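Local coordinates for protein superoxide dismutase [Fe] (Aquifex pyrophilus, PDB 1COJ) that converts superoxide radicals into hydrogen peroxide and molecular oxygen, using one iron ion bound in each subunit of a homotetramer, at residues A[82-85]-A[86-90]; A[168-171]-A[172-176]; A[187-190]-A[191-194]. One frame throughout, in Å; residues are numbered along the deposited sequence.

Interaction 1: residues A[82-85]-A[86-90]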
loop_
_atom_site.group_PDB
_atom_site.type_symbol
_atom_site.label_atom_id
_atom_site.label_comp_id
_atom_site.label_asym_id
_atom_site.label_seq_id
_atom_site.Cartn_x
_atom_site.Cartn_y
_atom_site.Cartn_z
ATOM N N GLU A 82 -3.562 22.488 0.583
ATOM C CA GLU A 82 -3.232 23.907 0.552
ATOM C C GLU A 82 -2.744 24.327 -0.830
ATOM O O GLU A 82 -3.049 25.427 -1.295
ATOM C CB GLU A 82 -2.207 24.248 1.629
ATOM C CG GLU A 82 -2.780 24.100 3.020
ATOM C CD GLU A 82 -1.843 24.562 4.115
ATOM O OE1 GLU A 82 -2.313 24.666 5.264
ATOM O OE2 GLU A 82 -0.650 24.814 3.845
ATOM N N LEU A 83 -2.011 23.440 -1.495
ATOM C CA LEU A 83 -1.508 23.710 -2.840
ATOM C C LEU A 83 -2.658 23.678 -3.850
ATOM O O LEU A 83 -2.664 24.417 -4.835
ATOM C CB LEU A 83 -0.446 22.674 -3.222
ATOM C CG LEU A 83 0.891 22.728 -2.475
ATOM C CD1 LEU A 83 1.684 21.461 -2.731
ATOM C CD2 LEU A 83 1.683 23.949 -2.918
ATOM N N TYR A 84 -3.634 22.819 -3.578
ATOM C CA TYR A 84 -4.809 22.657 -4.425
ATOM C C TYR A 84 -5.746 23.872 -4.353
ATOM O O TYR A 84 -6.000 24.529 -5.364
ATOM C CB TYR A 84 -5.536 21.371 -4.013
ATOM C CG TYR A 84 -6.879 21.123 -4.662
ATOM C CD1 TYR A 84 -6.972 20.687 -5.981
ATOM C CD2 TYR A 84 -8.057 21.259 -3.930
ATOM C CE1 TYR A 84 -8.206 20.383 -6.555
ATOM C CE2 TYR A 84 -9.297 20.961 -4.493
ATOM C CZ TYR A 84 -9.364 20.516 -5.801
ATOM O OH TYR A 84 -10.579 20.136 -6.329
ATOM N N PHE A 85 -6.239 24.179 -3.158
ATOM C CA PHE A 85 -7.139 25.315 -2.974
ATOM C C PHE A 85 -6.470 26.635 -3.341
ATOM O O PHE A 85 -7.073 27.489 -3.997
ATOM C CB PHE A 85 -7.629 25.379 -1.526
ATOM C CG PHE A 85 -8.533 24.244 -1.134
ATOM C CD1 PHE A 85 -9.659 23.941 -1.893
ATOM C CD2 PHE A 85 -8.266 23.487 0.004
ATOM C CE1 PHE A 85 -10.507 22.906 -1.526
ATOM C CE2 PHE A 85 -9.110 22.447 0.381
ATOM C CZ PHE A 85 -10.233 22.156 -0.385
ATOM N N GLY A 86 -5.207 26.775 -2.950
ATOM C CA GLY A 86 -4.456 27.988 -3.217
ATOM C C GLY A 86 -4.258 28.371 -4.669
ATOM O O GLY A 86 -3.960 29.527 -4.972
ATOM N N MET A 87 -4.439 27.424 -5.579
ATOM C CA MET A 87 -4.256 27.727 -6.988
ATOM C C MET A 87 -5.561 27.821 -7.772
ATOM O O MET A 87 -5.542 27.796 -9.003
ATOM C CB MET A 87 -3.315 26.710 -7.643
ATOM C CG MET A 87 -3.862 25.292 -7.722
ATOM S SD MET A 87 -2.750 24.184 -8.595
ATOM C CE MET A 87 -3.062 24.661 -10.274
ATOM N N LEU A 88 -6.685 27.937 -7.070
ATOM C CA LEU A 88 -7.989 28.042 -7.724
ATOM C C LEU A 88 -8.623 29.422 -7.533
ATOM O O LEU A 88 -8.701 29.930 -6.411
ATOM C CB LEU A 88 -8.941 26.957 -7.206
ATOM C CG LEU A 88 -8.589 25.508 -7.560
ATOM C CD1 LEU A 88 -9.430 24.554 -6.734
ATOM C CD2 LEU A 88 -8.789 25.257 -9.048
ATOM N N THR A 89 -9.027 30.043 -8.642
ATOM C CA THR A 89 -9.686 31.354 -8.628
ATOM C C THR A 89 -10.840 31.264 -9.609
ATOM O O THR A 89 -10.700 30.640 -10.661
ATOM C CB THR A 89 -8.746 32.509 -9.088
ATOM O OG1 THR A 89 -7.419 32.256 -8.627
ATOM C CG2 THR A 89 -9.163 33.804 -8.511
ATOM N N PRO A 90 -11.992 31.885 -9.287
ATOM C CA PRO A 90 -13.155 31.843 -10.178
ATOM C C PRO A 90 -12.852 32.280 -11.611
ATOM O O PRO A 90 -12.432 33.407 -11.855
ATOM C CB PRO A 90 -14.163 32.770 -9.482
ATOM C CG PRO A 90 -13.311 33.632 -8.582
ATOM C CD PRO A 90 -12.309 32.643 -8.064
HETATM O O HOH W 1 -7.887 30.152 -3.496
#

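Interaction 2: residues A[168-171]-A[172-176]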
loop_
_atom_site.group_PDB
_atom_site.type_symbol
_atom_site.label_atom_id
_atom_site.label_comp_id
_atom_site.label_asym_id
_atom_site.label_seq_id
_atom_site.Cartn_x
_atom_site.Cartn_y
_atom_site.Cartn_z
ATOM N N ALA A 168 -13.598 15.098 -3.643
ATOM C CA ALA A 168 -13.265 16.316 -4.369
ATOM C C ALA A 168 -14.270 16.698 -5.462
ATOM O O ALA A 168 -14.422 17.886 -5.776
ATOM C CB ALA A 168 -11.870 16.197 -4.965
ATOM N N TYR A 169 -14.985 15.710 -6.000
ATOM C CA TYR A 169 -15.942 15.953 -7.084
ATOM C C TYR A 169 -17.306 15.263 -6.988
ATOM O O TYR A 169 -18.201 15.544 -7.794
ATOM C CB TYR A 169 -15.293 15.575 -8.423
ATOM C CG TYR A 169 -14.856 14.122 -8.519
ATOM C CD1 TYR A 169 -15.736 13.138 -8.968
ATOM C CD2 TYR A 169 -13.571 13.729 -8.138
ATOM C CE1 TYR A 169 -15.351 11.798 -9.035
ATOM C CE2 TYR A 169 -13.174 12.389 -8.202
ATOM C CZ TYR A 169 -14.071 11.429 -8.648
ATOM O OH TYR A 169 -13.700 10.100 -8.681
ATOM N N TYR A 170 -17.487 14.390 -6.002
ATOM C CA TYR A 170 -18.743 13.662 -5.881
ATOM C C TYR A 170 -20.020 14.472 -5.703
ATOM O O TYR A 170 -21.081 14.055 -6.167
ATOM C CB TYR A 170 -18.656 12.570 -4.814
ATOM C CG TYR A 170 -19.076 11.233 -5.357
ATOM C CD1 TYR A 170 -18.192 10.450 -6.100
ATOM C CD2 TYR A 170 -20.384 10.787 -5.199
ATOM C CE1 TYR A 170 -18.615 9.262 -6.673
ATOM C CE2 TYR A 170 -20.809 9.620 -5.759
ATOM C CZ TYR A 170 -19.936 8.854 -6.500
ATOM O OH TYR A 170 -20.406 7.702 -7.102
ATOM N N VAL A 171 -19.931 15.624 -5.049
ATOM C CA VAL A 171 -21.113 16.457 -4.843
ATOM C C VAL A 171 -21.633 16.998 -6.180
ATOM O O VAL A 171 -22.831 16.942 -6.452
ATOM C CB VAL A 171 -20.817 17.641 -3.879
ATOM C CG1 VAL A 171 -22.031 18.568 -3.777
ATOM C CG2 VAL A 171 -20.427 17.116 -2.498
ATOM N N ASP A 172 -20.723 17.466 -7.028
ATOM C CA ASP A 172 -21.089 18.035 -8.320
ATOM C C ASP A 172 -21.245 17.057 -9.468
ATOM O O ASP A 172 -22.182 17.167 -10.255
ATOM C CB ASP A 172 -20.066 19.088 -8.751
ATOM C CG ASP A 172 -20.074 20.314 -7.868
ATOM O OD1 ASP A 172 -19.058 21.034 -7.861
ATOM O OD2 ASP A 172 -21.088 20.563 -7.186
ATOM N N TYR A 173 -20.328 16.104 -9.570
ATOM C CA TYR A 173 -20.335 15.170 -10.689
ATOM C C TYR A 173 -20.543 13.704 -10.388
ATOM O O TYR A 173 -20.567 12.884 -11.309
ATOM C CB TYR A 173 -19.024 15.325 -11.459
ATOM C CG TYR A 173 -18.786 16.732 -11.948
ATOM C CD1 TYR A 173 -19.411 17.198 -13.101
ATOM C CD2 TYR A 173 -17.967 17.612 -11.240
ATOM C CE1 TYR A 173 -19.231 18.505 -13.543
ATOM C CE2 TYR A 173 -17.779 18.928 -11.676
ATOM C CZ TYR A 173 -18.415 19.365 -12.830
ATOM O OH TYR A 173 -18.234 20.652 -13.287
ATOM N N LYS A 174 -20.709 13.367 -9.115
ATOM C CA LYS A 174 -20.879 11.978 -8.712
ATOM C C LYS A 174 -19.695 11.177 -9.271
ATOM O O LYS A 174 -18.555 11.598 -9.122
ATOM C CB LYS A 174 -22.233 11.433 -9.182
ATOM C CG LYS A 174 -23.425 12.049 -8.456
ATOM C CD LYS A 174 -24.737 11.478 -8.968
ATOM C CE LYS A 174 -25.935 12.037 -8.212
ATOM N NZ LYS A 174 -26.085 13.513 -8.379
ATOM N N ASN A 175 -19.955 10.069 -9.954
ATOM C CA ASN A 175 -18.878 9.241 -10.506
ATOM C C ASN A 175 -18.121 9.842 -11.696
ATOM O O ASN A 175 -17.071 9.320 -12.078
ATOM C CB ASN A 175 -19.436 7.891 -10.950
ATOM C CG ASN A 175 -20.443 8.030 -12.072
ATOM O OD1 ASN A 175 -21.576 8.442 -11.844
ATOM N ND2 ASN A 175 -20.028 7.715 -13.291
ATOM N N LYS A 176 -18.662 10.897 -12.301
ATOM C CA LYS A 176 -18.051 11.515 -13.480
ATOM C C LYS A 176 -16.838 12.406 -13.218
ATOM O O LYS A 176 -16.969 13.620 -13.046
ATOM C CB LYS A 176 -19.105 12.303 -14.259
ATOM C CG LYS A 176 -20.319 11.478 -14.653
ATOM C CD LYS A 176 -21.389 12.327 -15.336
ATOM C CE LYS A 176 -22.004 13.373 -14.396
ATOM N NZ LYS A 176 -22.788 12.770 -13.270
HETATM O O HOH W 2 -15.484 8.264 -9.802
#

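Interaction 3: residues A[187-190]-A[191-194]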
loop_
_atom_site.group_PDB
_atom_site.type_symbol
_atom_site.label_atom_id
_atom_site.label_comp_id
_atom_site.label_asym_id
_atom_site.label_seq_id
_atom_site.Cartn_x
_atom_site.Cartn_y
_atom_site.Cartn_z
ATOM N N ASN A 187 -10.333 26.979 -13.758
ATOM C CA ASN A 187 -10.135 27.866 -12.623
ATOM C C ASN A 187 -8.704 27.995 -12.122
ATOM O O ASN A 187 -8.482 28.466 -11.005
ATOM C CB ASN A 187 -11.045 27.440 -11.470
ATOM C CG ASN A 187 -12.507 27.555 -11.818
ATOM O OD1 ASN A 187 -13.147 26.592 -12.219
ATOM N ND2 ASN A 187 -13.047 28.739 -11.649
ATOM N N ILE A 188 -7.730 27.640 -12.952
ATOM C CA ILE A 188 -6.336 27.720 -12.536
ATOM C C ILE A 188 -5.814 29.149 -12.451
ATOM O O ILE A 188 -5.961 29.939 -13.388
ATOM C CB ILE A 188 -5.409 26.895 -13.460
ATOM C CG1 ILE A 188 -5.718 25.403 -13.312
ATOM C CG2 ILE A 188 -3.946 27.162 -13.116
ATOM C CD1 ILE A 188 -4.867 24.496 -14.188
ATOM N N ASN A 189 -5.245 29.485 -11.297
ATOM C CA ASN A 189 -4.661 30.796 -11.077
ATOM C C ASN A 189 -3.200 30.679 -11.507
ATOM O O ASN A 189 -2.346 30.239 -10.733
ATOM C CB ASN A 189 -4.750 31.183 -9.601
ATOM C CG ASN A 189 -4.245 32.585 -9.333
ATOM O OD1 ASN A 189 -3.433 33.135 -10.085
ATOM N ND2 ASN A 189 -4.724 33.180 -8.260
ATOM N N TRP A 190 -2.919 31.062 -12.747
ATOM C CA TRP A 190 -1.568 30.987 -13.287
ATOM C C TRP A 190 -0.543 31.892 -12.625
ATOM O O TRP A 190 0.657 31.650 -12.748
ATOM C CB TRP A 190 -1.589 31.199 -14.796
ATOM C CG TRP A 190 -2.211 30.047 -15.502
ATOM C CD1 TRP A 190 -3.472 29.982 -16.025
ATOM C CD2 TRP A 190 -1.616 28.764 -15.720
ATOM N NE1 TRP A 190 -3.701 28.733 -16.552
ATOM C CE2 TRP A 190 -2.579 27.968 -16.381
ATOM C CE3 TRP A 190 -0.364 28.212 -15.421
ATOM C CZ2 TRP A 190 -2.326 26.639 -16.748
ATOM C CZ3 TRP A 190 -0.112 26.891 -15.787
ATOM C CH2 TRP A 190 -1.091 26.121 -16.443
ATOM N N ASP A 191 -1.001 32.921 -11.919
ATOM C CA ASP A 191 -0.080 33.812 -11.220
ATOM C C ASP A 191 0.604 32.981 -10.135
ATOM O O ASP A 191 1.818 33.067 -9.940
ATOM C CB ASP A 191 -0.832 34.981 -10.577
ATOM C CG ASP A 191 -1.309 36.012 -11.591
ATOM O OD1 ASP A 191 -1.120 35.816 -12.809
ATOM O OD2 ASP A 191 -1.872 37.037 -11.161
ATOM N N VAL A 192 -0.190 32.148 -9.463
ATOM C CA VAL A 192 0.296 31.269 -8.401
ATOM C C VAL A 192 1.258 30.217 -8.961
ATOM O O VAL A 192 2.378 30.062 -8.466
ATOM C CB VAL A 192 -0.890 30.574 -7.669
ATOM C CG1 VAL A 192 -0.386 29.505 -6.707
ATOM C CG2 VAL A 192 -1.703 31.607 -6.900
ATOM N N VAL A 193 0.834 29.532 -10.019
ATOM C CA VAL A 193 1.657 28.501 -10.649
ATOM C C VAL A 193 2.974 29.070 -11.184
ATOM O O VAL A 193 4.034 28.475 -10.987
ATOM C CB VAL A 193 0.891 27.787 -11.790
ATOM C CG1 VAL A 193 1.763 26.712 -12.429
ATOM C CG2 VAL A 193 -0.396 27.179 -11.247
ATOM N N ASN A 194 2.915 30.227 -11.838
ATOM C CA ASN A 194 4.117 30.853 -12.388
ATOM C C ASN A 194 5.121 31.189 -11.291
ATOM O O ASN A 194 6.335 31.037 -11.480
ATOM C CB ASN A 194 3.769 32.116 -13.179
ATOM C CG ASN A 194 3.007 31.824 -14.464
ATOM O OD1 ASN A 194 2.469 32.735 -15.089
ATOM N ND2 ASN A 194 2.953 30.563 -14.860
#

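Interaction 1: residues A[82-85]-A[86-90]
L88 sets its CD1 methyl over one face of the Y84 ring, 4.2 Å from the ring centroid to CD1 and 13° off the ring normal, a CH-pi contact between residues four apart in sequence. The methyl sits somewhat toward the rim, above CZ. Y84 swings into this position with CG anti to the backbone N (chi1 172°), and L88 reaches back from beyond the helix with its CB directed at the turn it has just left. L88 CD1, the Y84 ring and the F85 ring are in contact one after the other, Y84 CD2 lying 3.7 Å above the plane of the F85 ring and offset toward its rim. M87 leads its thioether away, but its CG lies 3.2 Å from L83 O and packs against Y84 O as well.

The backbone beneath leaves the helix here, at the C-terminal end of a helix of the alpha-hairpin domain of iron/manganese superoxide dismutases. G86 N still donates to E82 O at 3.0 Å, after which the spacing tightens to i to i+3: M87 N bonds to Y84 O and L88 N to F85 O, the latter at 3.1 Å. A water within hydrogen-bonding distance of both F85 O and L88 O lies beside this turn.

Y84 OH is hydrogen-bonded to Y180 OH, and the Y84 side chain lies beside the iron ligands H27 and D163. L83 and M87 rest on strand 157-163, while M87 and L88 meet F184 of helix 177-186.

Interaction 2: residues A[168-171]-A[172-176]
K174 lays its backbone over one face of the Y170 ring: its CA stands 3.7 Å from the ring centroid and only 8° off the normal, a CH-pi contact, and its carbonyl carbon follows 3.4 Å above the ring plane. Y170 has an unusual chi1 of -127°, away from the staggered positions, and this turns a side chain whose CB points away from the turn back across it. Its hydroxyl ends near N175 CB and is hydrogen-bonded to H31 of a neighbouring subunit.

K174 O touches both rings: it lies over the Y170 face and meets the edge of the Y169 ring, 3.2 Å from Y169 CE1 and near the ring plane. Y169 carries CG between its backbone N and carbonyl carbon (chi1 60°), which directs the ring along the returning chain; its OH is hydrogen-bonded to R177, and a water links it to N175 O.

A short, weakly bonded helix just after the iron ligand H167 ends here. Y173 N donates to Y169 O at 2.8 Å, the bond nearly straight, while K174 N makes a weak one to Y170 O. K174 then takes positive phi and a type II' beta turn runs from Y173 to K176. The K176 chain folds back until its NZ reaches Y173 O at 3.0 Å, on the opposite face of that carbonyl from the K176 N that closes the turn. D172 OD2 is hydrogen-bonded to S20, and Y173 OH to G18 O.

Interaction 3: residues A[187-190]-A[191-194]
N189 is the N-cap residue of helix 190-207 and caps it with its side-chain oxygen. A chi1 of -176° extends CG away from the backbone N and brings the amide over the first turn, where OD1 accepts from D191 N at 3.1 Å and from V192 N at 3.4 Å, both weak. The carbonyl of the same residue is used twice as well: N189 O takes weak bonds from V192 N and, more nearly straight, from V193 N. A stronger bond follows, N194 N to W190 O at 2.8 Å, and from it the regular helix continues. The other end of the N189 amide, ND2, turns to T89 OG1 in a further weak bond.

Apolar contacts join I188, W190 and V193. I188 places its CG2 over the centre of the W190 ring, 3.6 Å above the plane, and the same methyl lies 4.0 Å from V193 CG2. W190 and V193 run side by side in the same direction, with V193 CG1 3.9 Å from W190 CZ3. Beyond the turn, both reach I160 of strand 157-163, and W190 also meets P96 and L100. Separately, V192 crosses N189 at about a right angle, its CG2 packing on the amide 3.7 Å from N189 CG.

The charged interaction is that of D191, whose OD2 forms a salt bridge with K93 NZ. Several individually weak bonds thus share the amide N-H groups of the first turn, and a carboxylate at this helix start, already paired with lysine, would probably also interact favourably with the helix dipole.

The three contacts follow one another along the chain, each at a helix end: interaction 1 lies at the end of helix 63-86, interaction 2 at the end of helix 170-173, and interaction 3 opens helix 190-207. Interaction 1 belongs to the alpha-hairpin domain, the other two to the C-terminal domain. Interactions 1 and 3, with centres about 8 Å apart, are directly joined: probable backbone hydrogen bonds link M87 O with N189 N and T89 N with N187 O, tying the two domains together. Interaction 2 lies farther off, its centre about 18 Å from that of interaction 1 and about 23 Å from that of interaction 3. Interactions 1 and 2 approach the iron site through Y84 and Y169, both near Y180; interaction 3 lies away from it.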